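Local coordinates for protein (histonelike protein HU) (Thermotoga maritima, PDB 1B8Z), which binds and wraps DNA as a bacterial histone-like protein, stabilising it against denaturation under extreme conditions, at the interface of chains A and B. Sequence-based numbering; all coordinates share one arbitrary frame. Chains: chain A/B, Protein (histonelike protein HU).

Contact 1: the interface of chains A and B. Residues chain A 24, 27-28, 30-32; chain B 1, 6, 9-10, 13.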
loop_
_atom_site.group_PDB
_atom_site.type_symbol
_atom_site.label_atom_id
_atom_site.label_comp_id
_atom_site.label_asym_id
_atom_site.label_seq_id
_atom_site.Cartn_x
_atom_site.Cartn_y
_atom_site.Cartn_z
ATOM N N ILE A 24 7.910 7.534 -2.639
ATOM C CA ILE A 24 6.699 7.571 -1.777
ATOM C C ILE A 24 6.163 6.181 -1.534
ATOM O O ILE A 24 5.850 5.834 -0.374
ATOM C CB ILE A 24 5.653 8.526 -2.376
ATOM C CG1 ILE A 24 6.088 9.950 -1.992
ATOM C CG2 ILE A 24 4.285 8.236 -1.783
ATOM C CD1 ILE A 24 5.425 11.060 -2.762
ATOM N N THR A 27 8.380 4.525 1.063
ATOM C CA THR A 27 8.175 5.142 2.383
ATOM C C THR A 27 6.846 4.709 2.979
ATOM O O THR A 27 6.757 4.440 4.176
ATOM C CB THR A 27 8.259 6.664 2.257
ATOM O OG1 THR A 27 9.540 6.983 1.681
ATOM C CG2 THR A 27 8.211 7.275 3.651
ATOM N N ILE A 28 5.805 4.564 2.141
ATOM C CA ILE A 28 4.569 3.992 2.643
ATOM C C ILE A 28 4.784 2.572 3.146
ATOM O O ILE A 28 4.308 2.236 4.242
ATOM C CB ILE A 28 3.494 3.984 1.521
ATOM C CG1 ILE A 28 3.065 5.397 1.190
ATOM C CG2 ILE A 28 2.316 3.094 1.952
ATOM C CD1 ILE A 28 2.351 5.440 -0.164
ATOM N N GLU A 30 7.491 1.128 4.194
ATOM C CA GLU A 30 8.345 1.151 5.393
ATOM C C GLU A 30 7.520 1.606 6.595
ATOM O O GLU A 30 7.644 1.038 7.686
ATOM C CB GLU A 30 9.472 2.141 5.134
ATOM N N THR A 31 6.667 2.597 6.379
ATOM C CA THR A 31 5.847 3.128 7.487
ATOM C C THR A 31 4.864 2.105 8.000
ATOM O O THR A 31 4.666 1.930 9.214
ATOM C CB THR A 31 5.161 4.429 7.066
ATOM O OG1 THR A 31 6.193 5.357 6.707
ATOM C CG2 THR A 31 4.324 5.019 8.185
ATOM N N ILE A 32 4.184 1.375 7.105
ATOM C CA ILE A 32 3.269 0.314 7.495
ATOM C C ILE A 32 4.035 -0.796 8.216
ATOM O O ILE A 32 3.597 -1.274 9.278
ATOM C CB ILE A 32 2.522 -0.254 6.258
ATOM C CG1 ILE A 32 1.611 0.830 5.717
ATOM C CG2 ILE A 32 1.790 -1.552 6.614
ATOM C CD1 ILE A 32 0.961 0.448 4.372
ATOM N N MET B 1 -3.073 3.510 13.628
ATOM C CA MET B 1 -2.905 4.693 12.726
ATOM C C MET B 1 -3.986 4.683 11.657
ATOM O O MET B 1 -4.330 3.577 11.220
ATOM C CB MET B 1 -1.529 4.512 12.084
ATOM C CG MET B 1 -1.173 5.263 10.838
ATOM S SD MET B 1 0.505 4.957 10.295
ATOM C CE MET B 1 1.401 4.489 11.750
ATOM N N LEU B 6 -1.012 8.188 8.432
ATOM C CA LEU B 6 -0.078 7.569 7.474
ATOM C C LEU B 6 0.462 8.621 6.519
ATOM O O LEU B 6 1.695 8.670 6.303
ATOM C CB LEU B 6 -0.800 6.427 6.730
ATOM C CG LEU B 6 -0.026 5.765 5.575
ATOM C CD1 LEU B 6 1.234 5.109 6.095
ATOM C CD2 LEU B 6 -0.934 4.739 4.883
ATOM N N ARG B 9 3.027 10.953 8.326
ATOM C CA ARG B 9 4.280 10.291 8.634
ATOM C C ARG B 9 5.096 10.128 7.348
ATOM O O ARG B 9 6.309 10.352 7.364
ATOM C CB ARG B 9 4.105 8.915 9.264
ATOM C CG ARG B 9 3.418 8.974 10.631
ATOM C CD ARG B 9 3.506 7.613 11.312
ATOM N NE ARG B 9 2.925 7.677 12.658
ATOM C CZ ARG B 9 3.643 7.832 13.767
ATOM N NH1 ARG B 9 4.966 7.938 13.707
ATOM N NH2 ARG B 9 3.029 7.877 14.948
ATOM N N VAL B 10 4.415 9.695 6.279
ATOM C CA VAL B 10 5.182 9.525 5.034
ATOM C C VAL B 10 5.667 10.853 4.512
ATOM O O VAL B 10 6.812 10.942 4.004
ATOM C CB VAL B 10 4.266 8.799 4.002
ATOM C CG1 VAL B 10 4.874 8.849 2.596
ATOM C CG2 VAL B 10 4.028 7.388 4.483
ATOM N N LYS B 13 8.830 11.812 6.446
ATOM C CA LYS B 13 9.982 10.957 6.166
ATOM C C LYS B 13 10.547 11.207 4.773
ATOM O O LYS B 13 11.781 11.196 4.600
ATOM C CB LYS B 13 9.654 9.481 6.274
ATOM C CG LYS B 13 9.335 8.958 7.669
ATOM C CD LYS B 13 9.065 7.470 7.527
ATOM C CE LYS B 13 8.485 6.847 8.782
ATOM N NZ LYS B 13 8.489 5.364 8.656
#
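B:Lys13 lies across A:Thr27 and A:Thr31, one helical turn apart on helix 18-37 of chain A. Its own helix is 3-14 of chain B. The lysine can be followed outward. CB rests on the methyl CG2 of A:Thr27 at 3.7 Å, the two side chains passing in opposite directions. CD stays near that methyl and comes close to the hydroxyl of A:Thr31. CE passes beside the same hydroxyl. The amine NZ ends the extended chain and donates a hydrogen bond to A:Thr31 OG1 at 3.0 Å.

That hydroxyl is gripped twice. OG1 is anti to the carbonyl carbon (chi1 -59°), which points it back along its helix. There it donates to A:Thr27 O at 2.8 Å. The donor is bent off the carbonyl direction and tilted 33° from the carbonyl plane. The hydroxyl hydrogen is thus used within the helix, and the oxygen remains an acceptor for the lysine.

The other branch of A:Thr31 is apolar. Its methyl CG2 meets B:Leu6 CD1 at 3.7 Å and B:Arg9 CB at 4.0 Å. An alanine in place of A:Thr31 would probably leave the B:Lys13 amine without its acceptor and open a gap beside B:Leu6 and B:Arg9.

B:Val10 wedges between the two threonines with both methyls. CG1, anti to the backbone N (chi1 168°), reaches A:Thr27 CG2 at 3.8 Å. CG2 turns to the backbone of A:Ile28, 3.9 Å from its CA, and also lies near A:Thr31 OG1. Apolar packing therefore flanks the polar pair.

This is a helix-to-helix contact between two copies of HU. It pins the first helix of one chain to the second helix of the other, and so helps to hold together the intertwined dimer typical of this family.

Contact 2: the interface of chains A and B. Residues chain A 29, 32-33, 36, 50, 77, 79; chain B 47, 50, 79, 85.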
loop_
_atom_site.group_PDB
_atom_site.type_symbol
_atom_site.label_atom_id
_atom_site.label_comp_id
_atom_site.label_asym_id
_atom_site.label_seq_id
_atom_site.Cartn_x
_atom_site.Cartn_y
_atom_site.Cartn_z
ATOM N N LEU A 29 5.448 1.698 2.397
ATOM C CA LEU A 29 5.663 0.323 2.835
ATOM C C LEU A 29 6.510 0.256 4.105
ATOM O O LEU A 29 6.144 -0.549 4.964
ATOM C CB LEU A 29 6.312 -0.509 1.730
ATOM C CG LEU A 29 5.477 -0.555 0.435
ATOM C CD1 LEU A 29 6.298 -1.245 -0.646
ATOM C CD2 LEU A 29 4.130 -1.221 0.663
ATOM N N ILE A 32 4.184 1.375 7.105
ATOM C CA ILE A 32 3.269 0.314 7.495
ATOM C C ILE A 32 4.035 -0.796 8.216
ATOM O O ILE A 32 3.597 -1.274 9.278
ATOM C CB ILE A 32 2.522 -0.254 6.258
ATOM C CG1 ILE A 32 1.611 0.830 5.717
ATOM C CG2 ILE A 32 1.790 -1.552 6.614
ATOM C CD1 ILE A 32 0.961 0.448 4.372
ATOM N N THR A 33 5.193 -1.197 7.718
ATOM C CA THR A 33 6.004 -2.247 8.341
ATOM C C THR A 33 6.441 -1.824 9.739
ATOM O O THR A 33 6.302 -2.661 10.637
ATOM C CB THR A 33 7.247 -2.530 7.474
ATOM O OG1 THR A 33 6.790 -3.037 6.217
ATOM C CG2 THR A 33 8.164 -3.544 8.144
ATOM N N LEU A 36 3.412 -2.051 12.153
ATOM C CA LEU A 36 3.093 -3.441 12.451
ATOM C C LEU A 36 4.134 -4.061 13.388
ATOM O O LEU A 36 3.767 -4.859 14.263
ATOM C CB LEU A 36 2.997 -4.284 11.178
ATOM C CG LEU A 36 1.819 -3.893 10.273
ATOM C CD1 LEU A 36 1.844 -4.768 9.023
ATOM C CD2 LEU A 36 0.479 -3.977 10.960
ATOM N N PHE A 50 -4.375 -3.223 8.136
ATOM C CA PHE A 50 -3.257 -4.147 8.335
ATOM C C PHE A 50 -3.093 -4.271 9.855
ATOM O O PHE A 50 -3.113 -3.243 10.532
ATOM C CB PHE A 50 -1.958 -3.605 7.757
ATOM C CG PHE A 50 -1.957 -3.506 6.256
ATOM C CD1 PHE A 50 -2.444 -2.387 5.618
ATOM C CD2 PHE A 50 -1.498 -4.587 5.515
ATOM C CE1 PHE A 50 -2.440 -2.312 4.232
ATOM C CE2 PHE A 50 -1.500 -4.520 4.129
ATOM C CZ PHE A 50 -1.958 -3.388 3.503
ATOM N N PRO A 77 1.454 -10.819 10.386
ATOM C CA PRO A 77 0.727 -9.734 9.723
ATOM C C PRO A 77 -0.546 -10.222 9.018
ATOM O O PRO A 77 -0.503 -11.292 8.393
ATOM C CB PRO A 77 1.689 -9.274 8.623
ATOM C CG PRO A 77 2.454 -10.488 8.267
ATOM C CD PRO A 77 2.511 -11.320 9.516
ATOM N N PHE A 79 -4.252 -8.820 6.816
ATOM C CA PHE A 79 -4.966 -7.749 6.147
ATOM C C PHE A 79 -6.453 -8.074 6.137
ATOM O O PHE A 79 -6.864 -9.161 5.710
ATOM C CB PHE A 79 -4.482 -7.564 4.701
ATOM C CG PHE A 79 -5.239 -6.563 3.885
ATOM C CD1 PHE A 79 -5.093 -5.206 4.085
ATOM C CD2 PHE A 79 -6.114 -6.992 2.893
ATOM C CE1 PHE A 79 -5.782 -4.271 3.325
ATOM C CE2 PHE A 79 -6.803 -6.075 2.131
ATOM C CZ PHE A 79 -6.658 -4.715 2.349
ATOM N N PHE B 47 7.298 -7.142 0.610
ATOM C CA PHE B 47 6.104 -6.754 1.344
ATOM C C PHE B 47 5.060 -7.846 1.313
ATOM O O PHE B 47 4.733 -8.440 2.355
ATOM C CB PHE B 47 5.567 -5.398 0.880
ATOM C CG PHE B 47 4.444 -4.871 1.729
ATOM C CD1 PHE B 47 4.695 -4.300 2.974
ATOM C CD2 PHE B 47 3.146 -4.919 1.266
ATOM C CE1 PHE B 47 3.645 -3.815 3.735
ATOM C CE2 PHE B 47 2.090 -4.435 2.027
ATOM C CZ PHE B 47 2.351 -3.880 3.261
ATOM N N PHE B 50 -1.194 -9.121 -3.116
ATOM C CA PHE B 50 -2.640 -8.980 -3.030
ATOM C C PHE B 50 -3.218 -9.813 -4.178
ATOM O O PHE B 50 -2.725 -9.745 -5.302
ATOM C CB PHE B 50 -3.075 -7.537 -3.267
ATOM C CG PHE B 50 -2.619 -6.596 -2.178
ATOM C CD1 PHE B 50 -1.401 -5.960 -2.254
ATOM C CD2 PHE B 50 -3.443 -6.421 -1.075
ATOM C CE1 PHE B 50 -0.998 -5.103 -1.244
ATOM C CE2 PHE B 50 -3.042 -5.565 -0.058
ATOM C CZ PHE B 50 -1.832 -4.926 -0.148
ATOM N N PHE B 79 -4.552 -10.932 1.132
ATOM C CA PHE B 79 -3.182 -10.473 1.221
ATOM C C PHE B 79 -2.318 -11.589 1.790
ATOM O O PHE B 79 -2.601 -12.150 2.864
ATOM C CB PHE B 79 -3.029 -9.236 2.125
ATOM C CG PHE B 79 -1.618 -8.777 2.331
ATOM C CD1 PHE B 79 -0.906 -8.195 1.301
ATOM C CD2 PHE B 79 -0.988 -8.925 3.561
ATOM C CE1 PHE B 79 0.395 -7.745 1.484
ATOM C CE2 PHE B 79 0.310 -8.491 3.757
ATOM C CZ PHE B 79 1.012 -7.913 2.709
ATOM N N LEU B 85 8.420 -9.227 5.441
ATOM C CA LEU B 85 7.457 -8.575 6.328
ATOM C C LEU B 85 7.233 -9.435 7.573
ATOM O O LEU B 85 7.314 -8.948 8.703
ATOM C CB LEU B 85 6.134 -8.309 5.624
ATOM C CG LEU B 85 4.983 -7.720 6.423
ATOM C CD1 LEU B 85 5.366 -6.391 7.070
ATOM C CD2 LEU B 85 3.767 -7.523 5.526
HETATM O O HOH W 1 -3.777 -11.433 5.507
HETATM O O HOH W 2 -6.189 -11.095 3.657
#
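A:Leu29 puts its methyl CD2 over the face of the B:Phe47 ring, 3.7 Å from the ring centroid, in a CH-pi contact. B:Leu85 CD2 lies against the opposite face, nearer the rim. The phenylalanine is thus held flat between a leucine of each chain. CG of B:Phe47 is anti to its backbone N (chi1 -172°), which carries the ring across to chain A. Its tip, CZ, meets A:Phe50 CE2 at 4.0 Å. A:Ile32 CG2 touches the same end of the ring.

The tight part continues at the two-fold axis. A:Phe50 and B:Phe50 point tip to tip, CZ to CZ at 4.0 Å, each at the edge of the other ring. A:Phe79 CD1 sits over the centre of the A:Phe50 ring, 3.6 Å above its plane, and chain B repeats this. A:Phe79 and B:Phe79 cross at about a right angle, with A:Phe79 CB 3.4 Å from B:Phe79 CB.

Beyond the A:Phe79 and B:Phe79 pair the contact turns to water. A:Phe79 N and B:Phe79 O share water 1, while B:Phe79 N and A:Phe79 O share water 2. The waters also bond to each other, so the backbones are bridged rather than joined directly. At the helix flank B:Leu85 CD1 packs on A:Thr33 OG1, whose hydroxyl donates to A:Leu29 O. The fit is looser where B:Leu85 CD2 lies 4.1 Å from A:Pro77 CB and B:Leu85 CD1 lies 4.3 Å from A:Leu36 CD1.

This aromatic cluster forms part of the hydrophobic core between the two chains. Here helix 18-37 of chain A meets the loop residue B:Phe47 and helix 83-89 of chain B, beside strands 48-51 and 78-81 of the two chains.

The C-alpha centres of contact 1 and contact 2 lie about 12 Å apart. Helix 18-37 of chain A serves both, and A:Ile32 belongs to each. Contact 1 uses the helix face that meets helix 3-14 of chain B. Contact 2 uses the face turned to the aromatic core near the strands. One helix thus ties the helical and strand-bearing parts of the partner together. The two-fold symmetry repeats both contacts with the chains exchanged. Folding of each chain is therefore likely to be closely coupled to pairing, which would give the dimer a stable body for binding DNA.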